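Local structure of techylectin-5A (Tachypleus tridentatus, 1JC9) at residues Gln136-Ile141 and Tyr157-Ile162; Phe143-Lys148 and Pro253-Lys258; Arg153-Gln158 and Gly174-Asp179. The protein acts in innate immunity as a secreted lectin that recognises acetyl groups on cell surfaces and agglutinates bacteria and human erythrocytes. All coordinates share one frame; numbering follows the deposited sequence.

Interaction 1: Gln136-Ile141 and Tyr157-Ile162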
loop_
_atom_site.group_PDB
_atom_site.type_symbol
_atom_site.label_atom_id
_atom_site.label_comp_id
_atom_site.label_asym_id
_atom_site.label_seq_id
_atom_site.Cartn_x
_atom_site.Cartn_y
_atom_site.Cartn_z
ATOM N N GLN A 136 3.254 -10.110 -12.729
ATOM C CA GLN A 136 2.573 -10.907 -13.758
ATOM C C GLN A 136 2.260 -10.068 -14.990
ATOM O O GLN A 136 2.015 -10.597 -16.075
ATOM C CB GLN A 136 1.306 -11.584 -13.203
ATOM C CG GLN A 136 0.197 -10.676 -12.721
ATOM C CD GLN A 136 -0.926 -11.470 -12.067
ATOM O OE1 GLN A 136 -0.801 -12.678 -11.864
ATOM N NE2 GLN A 136 -2.018 -10.797 -11.727
ATOM N N ARG A 137 2.265 -8.753 -14.809
ATOM C CA ARG A 137 2.075 -7.811 -15.905
ATOM C C ARG A 137 2.278 -6.390 -15.416
ATOM O O ARG A 137 2.637 -6.185 -14.257
ATOM C CB ARG A 137 0.722 -7.983 -16.602
ATOM C CG ARG A 137 -0.544 -7.834 -15.790
ATOM C CD ARG A 137 -1.667 -7.795 -16.814
ATOM N NE ARG A 137 -3.021 -7.821 -16.279
ATOM C CZ ARG A 137 -3.663 -8.925 -15.908
ATOM N NH1 ARG A 137 -3.069 -10.110 -16.001
ATOM N NH2 ARG A 137 -4.923 -8.840 -15.488
ATOM N N ASN A 138 2.072 -5.411 -16.289
ATOM C CA ASN A 138 2.301 -4.021 -15.906
ATOM C C ASN A 138 1.118 -3.350 -15.214
ATOM O O ASN A 138 0.029 -3.241 -15.772
ATOM C CB ASN A 138 2.739 -3.217 -17.133
ATOM C CG ASN A 138 3.334 -1.874 -16.765
ATOM O OD1 ASN A 138 3.996 -1.735 -15.738
ATOM N ND2 ASN A 138 3.117 -0.878 -17.615
ATOM N N TYR A 139 1.354 -2.895 -13.988
ATOM C CA TYR A 139 0.322 -2.245 -13.189
ATOM C C TYR A 139 0.641 -0.813 -12.805
ATOM O O TYR A 139 1.797 -0.393 -12.796
ATOM C CB TYR A 139 0.093 -3.002 -11.872
ATOM C CG TYR A 139 -0.575 -4.343 -11.996
ATOM C CD1 TYR A 139 0.155 -5.487 -12.310
ATOM C CD2 TYR A 139 -1.948 -4.467 -11.805
ATOM C CE1 TYR A 139 -0.472 -6.727 -12.430
ATOM C CE2 TYR A 139 -2.583 -5.692 -11.925
ATOM C CZ TYR A 139 -1.844 -6.817 -12.237
ATOM O OH TYR A 139 -2.490 -8.020 -12.362
ATOM N N MET A 140 -0.412 -0.068 -12.485
ATOM C CA MET A 140 -0.262 1.292 -11.995
ATOM C C MET A 140 -0.839 1.194 -10.588
ATOM O O MET A 140 -1.697 0.347 -10.326
ATOM C CB MET A 140 -1.062 2.298 -12.834
ATOM C CG MET A 140 -2.563 2.074 -12.878
ATOM S SD MET A 140 -3.414 3.461 -13.689
ATOM C CE MET A 140 -2.560 3.514 -15.256
ATOM N N ILE A 141 -0.350 2.017 -9.671
ATOM C CA ILE A 141 -0.866 1.984 -8.314
ATOM C C ILE A 141 -1.600 3.284 -8.036
ATOM O O ILE A 141 -1.177 4.355 -8.463
ATOM C CB ILE A 141 0.268 1.788 -7.263
ATOM C CG1 ILE A 141 -0.329 1.786 -5.854
ATOM C CG2 ILE A 141 1.312 2.885 -7.386
ATOM C CD1 ILE A 141 0.659 1.416 -4.770
ATOM N N TYR A 157 0.562 6.333 -9.846
ATOM C CA TYR A 157 1.942 6.133 -10.266
ATOM C C TYR A 157 1.935 4.973 -11.250
ATOM O O TYR A 157 1.438 3.885 -10.935
ATOM C CB TYR A 157 2.856 5.775 -9.088
ATOM C CG TYR A 157 3.074 6.902 -8.119
ATOM C CD1 TYR A 157 2.163 7.153 -7.098
ATOM C CD2 TYR A 157 4.173 7.751 -8.249
ATOM C CE1 TYR A 157 2.337 8.223 -6.228
ATOM C CE2 TYR A 157 4.357 8.828 -7.386
ATOM C CZ TYR A 157 3.435 9.058 -6.379
ATOM O OH TYR A 157 3.606 10.125 -5.525
ATOM N N GLN A 158 2.470 5.204 -12.442
ATOM C CA GLN A 158 2.524 4.146 -13.439
ATOM C C GLN A 158 3.694 3.215 -13.168
ATOM O O GLN A 158 4.576 3.520 -12.363
ATOM C CB GLN A 158 2.684 4.727 -14.842
ATOM C CG GLN A 158 1.467 5.453 -15.360
ATOM C CD GLN A 158 1.545 5.687 -16.857
ATOM O OE1 GLN A 158 1.454 4.743 -17.648
ATOM N NE2 GLN A 158 1.727 6.944 -17.255
ATOM N N ASP A 159 3.681 2.072 -13.845
ATOM C CA ASP A 159 4.747 1.089 -13.741
ATOM C C ASP A 159 5.163 0.793 -12.310
ATOM O O ASP A 159 6.322 0.979 -11.938
ATOM C CB ASP A 159 5.961 1.568 -14.544
ATOM C CG ASP A 159 5.585 2.049 -15.939
ATOM O OD1 ASP A 159 4.705 1.425 -16.568
ATOM O OD2 ASP A 159 6.174 3.046 -16.416
ATOM N N PHE A 160 4.211 0.321 -11.514
ATOM C CA PHE A 160 4.463 -0.015 -10.118
ATOM C C PHE A 160 4.777 -1.499 -9.957
ATOM O O PHE A 160 4.033 -2.354 -10.442
ATOM C CB PHE A 160 3.232 0.323 -9.270
ATOM C CG PHE A 160 3.256 -0.282 -7.890
ATOM C CD1 PHE A 160 4.211 0.109 -6.959
ATOM C CD2 PHE A 160 2.333 -1.262 -7.531
ATOM C CE1 PHE A 160 4.252 -0.464 -5.691
ATOM C CE2 PHE A 160 2.363 -1.844 -6.264
ATOM C CZ PHE A 160 3.330 -1.442 -5.338
ATOM N N TRP A 161 5.882 -1.799 -9.285
ATOM C CA TRP A 161 6.263 -3.177 -9.005
ATOM C C TRP A 161 7.399 -3.218 -8.001
ATOM O O TRP A 161 8.101 -2.228 -7.807
ATOM C CB TRP A 161 6.663 -3.930 -10.287
ATOM C CG TRP A 161 7.739 -3.284 -11.139
ATOM C CD1 TRP A 161 7.614 -2.163 -11.917
ATOM C CD2 TRP A 161 9.075 -3.763 -11.342
ATOM N NE1 TRP A 161 8.785 -1.922 -12.595
ATOM C CE2 TRP A 161 9.699 -2.886 -12.260
ATOM C CE3 TRP A 161 9.805 -4.849 -10.839
ATOM C CZ2 TRP A 161 11.023 -3.062 -12.687
ATOM C CZ3 TRP A 161 11.125 -5.027 -11.264
ATOM C CH2 TRP A 161 11.717 -4.133 -12.180
ATOM N N ILE A 162 7.549 -4.349 -7.323
ATOM C CA ILE A 162 8.634 -4.511 -6.366
ATOM C C ILE A 162 9.350 -5.805 -6.743
ATOM O O ILE A 162 8.780 -6.655 -7.431
ATOM C CB ILE A 162 8.129 -4.580 -4.886
ATOM C CG1 ILE A 162 7.262 -5.820 -4.656
ATOM C CG2 ILE A 162 7.344 -3.304 -4.535
ATOM C CD1 ILE A 162 5.973 -5.810 -5.434
HETATM O O HOH W 1 3.834 -3.831 -12.663
#
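Ile141 meets both Tyr157 and Phe160, and the three carry the apolar half of this contact. Its CG1 stands anti to the backbone N (chi1 179°), and CD1 beyond it lies over the centre of the Phe160 ring, 3.9 Å from the centroid, a CH-pi contact on one face. CG2 rests 3.7 Å from Tyr157 CB and also touches Phe160 CB. Ile141, Tyr157 and Phe160 are buried, and Ile259 and Leu171 add to the packing on Phe160.

Backbone bonds fix the pairing. Ile141 N donates a hydrogen bond to Tyr157 O at 2.9 Å, and Tyr157 N donates one to Ile141 O at 3.0 Å. Past the corner at Gln158 and Asp159, Phe160 N reaches Tyr139 O at 2.8 Å. Water 1 accepts from Tyr139 N and also lies 2.7 Å from Phe160 O, to which it can donate.

The polar side-chain bond lies at the corner itself: Asn138 ND2 donates to Asp159 OD1 over 3.0 Å, with the amide and carboxylate planes only 23° apart. The carboxylate oxygen sits in the plane of the amide.

The corner leaves strand 160-162 at 97° to strand 139-141. This is an antiparallel beta hairpin whose second strand turns a corner at Gln158-Asp159 and leaves on a different sheet or face, here within the fibrinogen C-terminal fold.

Interaction 2: Phe143-Lys148 and Pro253-Lys258; sequences FDLKDK and PQVEMK
Strands 139-146 and 250-261 are antiparallel neighbours in the main sheet of the fibrinogen-like domain, and Phe143 to Lys146 pair with Met257 to Gln254 along them. Asp144 and Glu256 form a hydrogen-bonded pair: Asp144 N donates to Glu256 O and Glu256 N to Asp144 O, each at 3.0 Å. Further on, Lys146 N donates to Gln254 O at 3.1 Å.

The face bearing Asp144 and Glu256 is polar. Lys258 arches back so that NZ lies between two carboxylates, 2.8 Å from Asp144 OD2 and 2.6 Å from Glu256 OE1. It meets Asp144 OD2 on the anti side, 17° out of the carboxylate plane, and the two side chains cross at about a right angle. Asp81 is a third acid on this ammonium, while Arg142 pairs with Asp144 and Arg94 with Glu256. The lysine charge probably offsets repulsion between the two acids. Lys146 and Gln254 lie side by side further along this face.

The antiparallel sheet continues beyond this pair: strand 250-261 is hydrogen-bonded on its other side to strand 89-95. The face bearing Phe143, Leu145, Val255 and Met257 is buried. Phe143 and Met257 point the same way, with Met257 CG 3.6 Å from Phe143 CE2. The sulfur approaches the ring obliquely, SD 5.1 Å from the centroid in a Met-aromatic contact, and the bend at chi3 (65°) brings Met257 CE close to the same ring. Leu145 CD2 touches Val255 CG1 at 3.9 Å; Trp242 and Trp245 pack on Leu145. Just past the end of strand 139-146, the Pro253 ring lies against the backbone of Lys146 and Asp147, its CD 3.2 Å from Lys146 O.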
loop_
_atom_site.group_PDB
_atom_site.type_symbol
_atom_site.label_atom_id
_atom_site.label_comp_id
_atom_site.label_asym_id
_atom_site.label_seq_id
_atom_site.Cartn_x
_atom_site.Cartn_y
_atom_site.Cartn_z
ATOM N N PHE A 143 -3.392 5.705 -4.976
ATOM C CA PHE A 143 -3.521 5.981 -3.550
ATOM C C PHE A 143 -4.787 6.811 -3.353
ATOM O O PHE A 143 -4.942 7.857 -3.976
ATOM C CB PHE A 143 -2.341 6.808 -3.012
ATOM C CG PHE A 143 -1.028 6.066 -2.961
ATOM C CD1 PHE A 143 -0.201 6.002 -4.081
ATOM C CD2 PHE A 143 -0.605 5.462 -1.780
ATOM C CE1 PHE A 143 1.030 5.351 -4.025
ATOM C CE2 PHE A 143 0.623 4.808 -1.714
ATOM C CZ PHE A 143 1.442 4.754 -2.838
ATOM N N ASP A 144 -5.700 6.339 -2.510
ATOM C CA ASP A 144 -6.909 7.091 -2.218
ATOM C C ASP A 144 -6.795 7.545 -0.770
ATOM O O ASP A 144 -6.710 6.722 0.142
ATOM C CB ASP A 144 -8.159 6.231 -2.428
ATOM C CG ASP A 144 -8.553 6.137 -3.890
ATOM O OD1 ASP A 144 -8.625 7.191 -4.552
ATOM O OD2 ASP A 144 -8.794 5.018 -4.385
ATOM N N LEU A 145 -6.786 8.859 -0.570
ATOM C CA LEU A 145 -6.636 9.445 0.760
ATOM C C LEU A 145 -7.838 10.299 1.164
ATOM O O LEU A 145 -8.440 10.982 0.332
ATOM C CB LEU A 145 -5.376 10.317 0.783
ATOM C CG LEU A 145 -4.174 9.777 -0.002
ATOM C CD1 LEU A 145 -3.147 10.883 -0.185
ATOM C CD2 LEU A 145 -3.566 8.584 0.733
ATOM N N LYS A 146 -8.170 10.274 2.449
ATOM C CA LYS A 146 -9.292 11.049 2.964
ATOM C C LYS A 146 -8.950 11.596 4.349
ATOM O O LYS A 146 -8.369 10.883 5.169
ATOM C CB LYS A 146 -10.540 10.161 3.050
ATOM C CG LYS A 146 -11.769 10.868 3.606
ATOM C CD LYS A 146 -12.924 9.905 3.852
ATOM C CE LYS A 146 -13.431 9.282 2.563
ATOM N NZ LYS A 146 -14.569 8.351 2.818
ATOM N N ASP A 147 -9.295 12.857 4.613
ATOM C CA ASP A 147 -9.017 13.436 5.925
ATOM C C ASP A 147 -10.262 13.391 6.809
ATOM O O ASP A 147 -11.289 12.842 6.406
ATOM C CB ASP A 147 -8.490 14.875 5.807
ATOM C CG ASP A 147 -9.518 15.846 5.254
ATOM O OD1 ASP A 147 -10.734 15.600 5.397
ATOM O OD2 ASP A 147 -9.101 16.877 4.688
ATOM N N LYS A 148 -10.174 13.962 8.009
ATOM C CA LYS A 148 -11.298 13.943 8.947
ATOM C C LYS A 148 -12.522 14.746 8.516
ATOM O O LYS A 148 -13.623 14.506 9.009
ATOM C CB LYS A 148 -10.840 14.404 10.333
ATOM C CG LYS A 148 -9.715 13.560 10.900
ATOM C CD LYS A 148 -9.446 13.871 12.361
ATOM C CE LYS A 148 -10.565 13.361 13.249
ATOM N NZ LYS A 148 -10.209 13.499 14.687
ATOM N N PRO A 253 -7.167 9.561 8.498
ATOM C CA PRO A 253 -8.054 8.548 9.076
ATOM C C PRO A 253 -8.399 7.377 8.159
ATOM O O PRO A 253 -8.753 6.298 8.639
ATOM C CB PRO A 253 -9.284 9.363 9.474
ATOM C CG PRO A 253 -9.331 10.418 8.422
ATOM C CD PRO A 253 -7.883 10.836 8.298
ATOM N N GLN A 254 -8.310 7.582 6.849
ATOM C CA GLN A 254 -8.613 6.511 5.899
ATOM C C GLN A 254 -7.770 6.591 4.638
ATOM O O GLN A 254 -7.731 7.627 3.981
ATOM C CB GLN A 254 -10.084 6.544 5.486
ATOM C CG GLN A 254 -11.061 6.185 6.578
ATOM C CD GLN A 254 -12.465 5.999 6.041
ATOM O OE1 GLN A 254 -12.727 5.082 5.260
ATOM N NE2 GLN A 254 -13.376 6.874 6.450
ATOM N N VAL A 255 -7.099 5.494 4.302
ATOM C CA VAL A 255 -6.278 5.444 3.097
ATOM C C VAL A 255 -6.366 4.047 2.486
ATOM O O VAL A 255 -6.704 3.082 3.171
ATOM C CB VAL A 255 -4.779 5.758 3.386
ATOM C CG1 VAL A 255 -4.647 7.084 4.113
ATOM C CG2 VAL A 255 -4.154 4.645 4.195
ATOM N N GLU A 256 -6.081 3.955 1.191
ATOM C CA GLU A 256 -6.093 2.680 0.483
ATOM C C GLU A 256 -5.080 2.725 -0.645
ATOM O O GLU A 256 -4.903 3.758 -1.289
ATOM C CB GLU A 256 -7.460 2.378 -0.142
ATOM C CG GLU A 256 -8.615 2.170 0.815
ATOM C CD GLU A 256 -9.863 1.693 0.091
ATOM O OE1 GLU A 256 -10.004 1.994 -1.114
ATOM O OE2 GLU A 256 -10.707 1.025 0.722
ATOM N N MET A 257 -4.416 1.597 -0.868
ATOM C CA MET A 257 -3.452 1.453 -1.948
ATOM C C MET A 257 -4.054 0.340 -2.800
ATOM O O MET A 257 -4.432 -0.710 -2.280
ATOM C CB MET A 257 -2.085 1.050 -1.389
ATOM C CG MET A 257 -1.437 2.151 -0.549
ATOM S SD MET A 257 -0.022 1.591 0.422
ATOM C CE MET A 257 1.127 1.147 -0.886
ATOM N N LYS A 258 -4.171 0.575 -4.103
ATOM C CA LYS A 258 -4.773 -0.409 -4.995
ATOM C C LYS A 258 -4.125 -0.382 -6.372
ATOM O O LYS A 258 -3.664 0.669 -6.831
ATOM C CB LYS A 258 -6.273 -0.125 -5.110
ATOM C CG LYS A 258 -6.580 1.289 -5.606
ATOM C CD LYS A 258 -8.035 1.696 -5.384
ATOM C CE LYS A 258 -8.321 1.932 -3.914
ATOM N NZ LYS A 258 -9.686 2.482 -3.692
#

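Interaction 3: Arg153-Gln158 and Gly174-Asp179; sequences RYAIYQ and GNYSGD
Tyr154 and Asp179 mark one end of an antiparallel strand pairing at the protein surface, where strand 176-178 adds to strand 152-162. Asp179 OD1 accepts a hydrogen bond from Tyr154 N at 3.0 Å, and Asp179 N donates to Tyr154 O. Having CG between the backbone N and the carbonyl carbon (chi1 57°) turns the carboxylate back toward the neighbouring strand. Water 2 bridges Arg153 NE and Asp179 O, while the Arg153 guanidinium pairs with Asp151.

In the middle, Ile156 N donates to Ser177 O at 2.8 Å and Ser177 N to Ile156 O. Gln158 N and Asn175 O continue the series. Gly178 CA lies over one face of the Tyr154 ring, 4.1 Å from its centroid; its backbone angles, with phi 135°, call for a residue without CB.

On the face bearing Tyr157 and Tyr176, their rings meet obliquely, planes at 50°, with Tyr176 CD1 3.6 Å from Tyr157 CZ. Ala155 CB touches the edge of the Tyr176 ring at CE1. Tyr157 OH hydrogen-bonds with Asn182 OD1 and Phe184 N, and Tyr176 OH with Gly181 N. Such pairing is characteristic of a short strand extending an antiparallel sheet, here leading into the chain toward Arg186, a residue implicated in ligand binding.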
loop_
_atom_site.group_PDB
_atom_site.type_symbol
_atom_site.label_atom_id
_atom_site.label_comp_id
_atom_site.label_asym_id
_atom_site.label_seq_id
_atom_site.Cartn_x
_atom_site.Cartn_y
_atom_site.Cartn_z
ATOM N N ARG A 153 -8.244 13.112 -1.792
ATOM C CA ARG A 153 -7.204 13.370 -2.781
ATOM C C ARG A 153 -6.730 11.999 -3.256
ATOM O O ARG A 153 -6.951 10.998 -2.578
ATOM C CB ARG A 153 -6.030 14.127 -2.153
ATOM C CG ARG A 153 -6.352 15.545 -1.693
ATOM C CD ARG A 153 -6.540 16.510 -2.865
ATOM N NE ARG A 153 -6.615 17.897 -2.406
ATOM C CZ ARG A 153 -7.657 18.428 -1.771
ATOM N NH1 ARG A 153 -8.737 17.696 -1.520
ATOM N NH2 ARG A 153 -7.609 19.691 -1.364
ATOM N N TYR A 154 -6.098 11.947 -4.422
ATOM C CA TYR A 154 -5.596 10.686 -4.945
ATOM C C TYR A 154 -4.289 10.943 -5.675
ATOM O O TYR A 154 -3.982 12.080 -6.045
ATOM C CB TYR A 154 -6.607 10.043 -5.912
ATOM C CG TYR A 154 -6.688 10.736 -7.255
ATOM C CD1 TYR A 154 -7.313 11.974 -7.387
ATOM C CD2 TYR A 154 -6.076 10.187 -8.381
ATOM C CE1 TYR A 154 -7.321 12.655 -8.611
ATOM C CE2 TYR A 154 -6.075 10.860 -9.608
ATOM C CZ TYR A 154 -6.698 12.095 -9.713
ATOM O OH TYR A 154 -6.683 12.772 -10.915
ATOM N N ALA A 155 -3.516 9.879 -5.865
ATOM C CA ALA A 155 -2.244 9.953 -6.570
ATOM C C ALA A 155 -2.116 8.654 -7.346
ATOM O O ALA A 155 -2.460 7.582 -6.843
ATOM C CB ALA A 155 -1.098 10.089 -5.584
ATOM N N ILE A 156 -1.641 8.759 -8.576
ATOM C CA ILE A 156 -1.463 7.605 -9.437
ATOM C C ILE A 156 0.005 7.539 -9.833
ATOM O O ILE A 156 0.619 8.567 -10.102
ATOM C CB ILE A 156 -2.285 7.740 -10.748
ATOM C CG1 ILE A 156 -3.767 7.974 -10.436
ATOM C CG2 ILE A 156 -2.101 6.493 -11.612
ATOM C CD1 ILE A 156 -4.477 6.777 -9.882
ATOM N N TYR A 157 0.562 6.333 -9.846
ATOM C CA TYR A 157 1.942 6.133 -10.266
ATOM C C TYR A 157 1.935 4.973 -11.250
ATOM O O TYR A 157 1.438 3.885 -10.935
ATOM C CB TYR A 157 2.856 5.775 -9.088
ATOM C CG TYR A 157 3.074 6.902 -8.119
ATOM C CD1 TYR A 157 2.163 7.153 -7.098
ATOM C CD2 TYR A 157 4.173 7.751 -8.249
ATOM C CE1 TYR A 157 2.337 8.223 -6.228
ATOM C CE2 TYR A 157 4.357 8.828 -7.386
ATOM C CZ TYR A 157 3.435 9.058 -6.379
ATOM O OH TYR A 157 3.606 10.125 -5.525
ATOM N N GLN A 158 2.470 5.204 -12.442
ATOM C CA GLN A 158 2.524 4.146 -13.439
ATOM C C GLN A 158 3.694 3.215 -13.168
ATOM O O GLN A 158 4.576 3.520 -12.363
ATOM C CB GLN A 158 2.684 4.727 -14.842
ATOM C CG GLN A 158 1.467 5.453 -15.360
ATOM C CD GLN A 158 1.545 5.687 -16.857
ATOM O OE1 GLN A 158 1.454 4.743 -17.648
ATOM N NE2 GLN A 158 1.727 6.944 -17.255
ATOM N N GLY A 174 6.823 4.597 -11.760
ATOM C CA GLY A 174 6.999 5.520 -12.865
ATOM C C GLY A 174 6.388 6.886 -12.592
ATOM O O GLY A 174 6.332 7.340 -11.445
ATOM N N ASN A 175 5.906 7.533 -13.649
ATOM C CA ASN A 175 5.325 8.873 -13.542
ATOM C C ASN A 175 4.111 9.044 -12.642
ATOM O O ASN A 175 3.235 8.182 -12.554
ATOM C CB ASN A 175 4.989 9.414 -14.934
ATOM C CG ASN A 175 6.221 9.602 -15.797
ATOM O OD1 ASN A 175 7.208 10.197 -15.367
ATOM N ND2 ASN A 175 6.169 9.100 -17.024
ATOM N N TYR A 176 4.081 10.204 -11.997
ATOM C CA TYR A 176 3.025 10.601 -11.083
ATOM C C TYR A 176 1.961 11.458 -11.775
ATOM O O TYR A 176 2.228 12.123 -12.773
ATOM C CB TYR A 176 3.644 11.407 -9.936
ATOM C CG TYR A 176 2.672 12.305 -9.200
ATOM C CD1 TYR A 176 1.868 11.806 -8.177
ATOM C CD2 TYR A 176 2.536 13.653 -9.552
ATOM C CE1 TYR A 176 0.951 12.623 -7.520
ATOM C CE2 TYR A 176 1.620 14.479 -8.906
ATOM C CZ TYR A 176 0.831 13.955 -7.889
ATOM O OH TYR A 176 -0.072 14.758 -7.233
ATOM N N SER A 177 0.752 11.423 -11.233
ATOM C CA SER A 177 -0.353 12.227 -11.727
ATOM C C SER A 177 -1.391 12.175 -10.612
ATOM O O SER A 177 -1.448 11.195 -9.867
ATOM C CB SER A 177 -0.916 11.668 -13.043
ATOM O OG SER A 177 -1.618 10.461 -12.844
ATOM N N GLY A 178 -2.179 13.237 -10.473
ATOM C CA GLY A 178 -3.185 13.280 -9.428
ATOM C C GLY A 178 -3.185 14.624 -8.719
ATOM O O GLY A 178 -2.552 15.568 -9.189
ATOM N N ASP A 179 -3.876 14.715 -7.587
ATOM C CA ASP A 179 -3.945 15.972 -6.846
ATOM C C ASP A 179 -3.541 15.886 -5.374
ATOM O O ASP A 179 -3.720 16.844 -4.629
ATOM C CB ASP A 179 -5.357 16.564 -6.941
ATOM C CG ASP A 179 -6.426 15.616 -6.433
ATOM O OD1 ASP A 179 -6.083 14.641 -5.727
ATOM O OD2 ASP A 179 -7.616 15.850 -6.734
HETATM O O HOH W 2 -4.329 19.141 -2.750
#

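All three belong to one antiparallel sheet of the fibrinogen-like domain. Strand 139-146 serves interactions 1 and 2, strand 152-162 serves interactions 1 and 3, and the order across the sheet is 250-261, 139-146, 152-162, 176-178. The centres of interactions 1 and 2 lie about 19 Å apart, those of interactions 2 and 3 about 14 Å, and those of interactions 1 and 3, which share Tyr157 and Gln158, about 12 Å. Interactions 1 and 3 each join segments 16 residues apart, interaction 3 beginning where interaction 1 ends, whereas interaction 2 spans over a hundred residues. Phe143 CE1 packs on Tyr157 CD1 at 3.7 Å within the hairpin, while strand 139-146 joins that hairpin to strand 250-261.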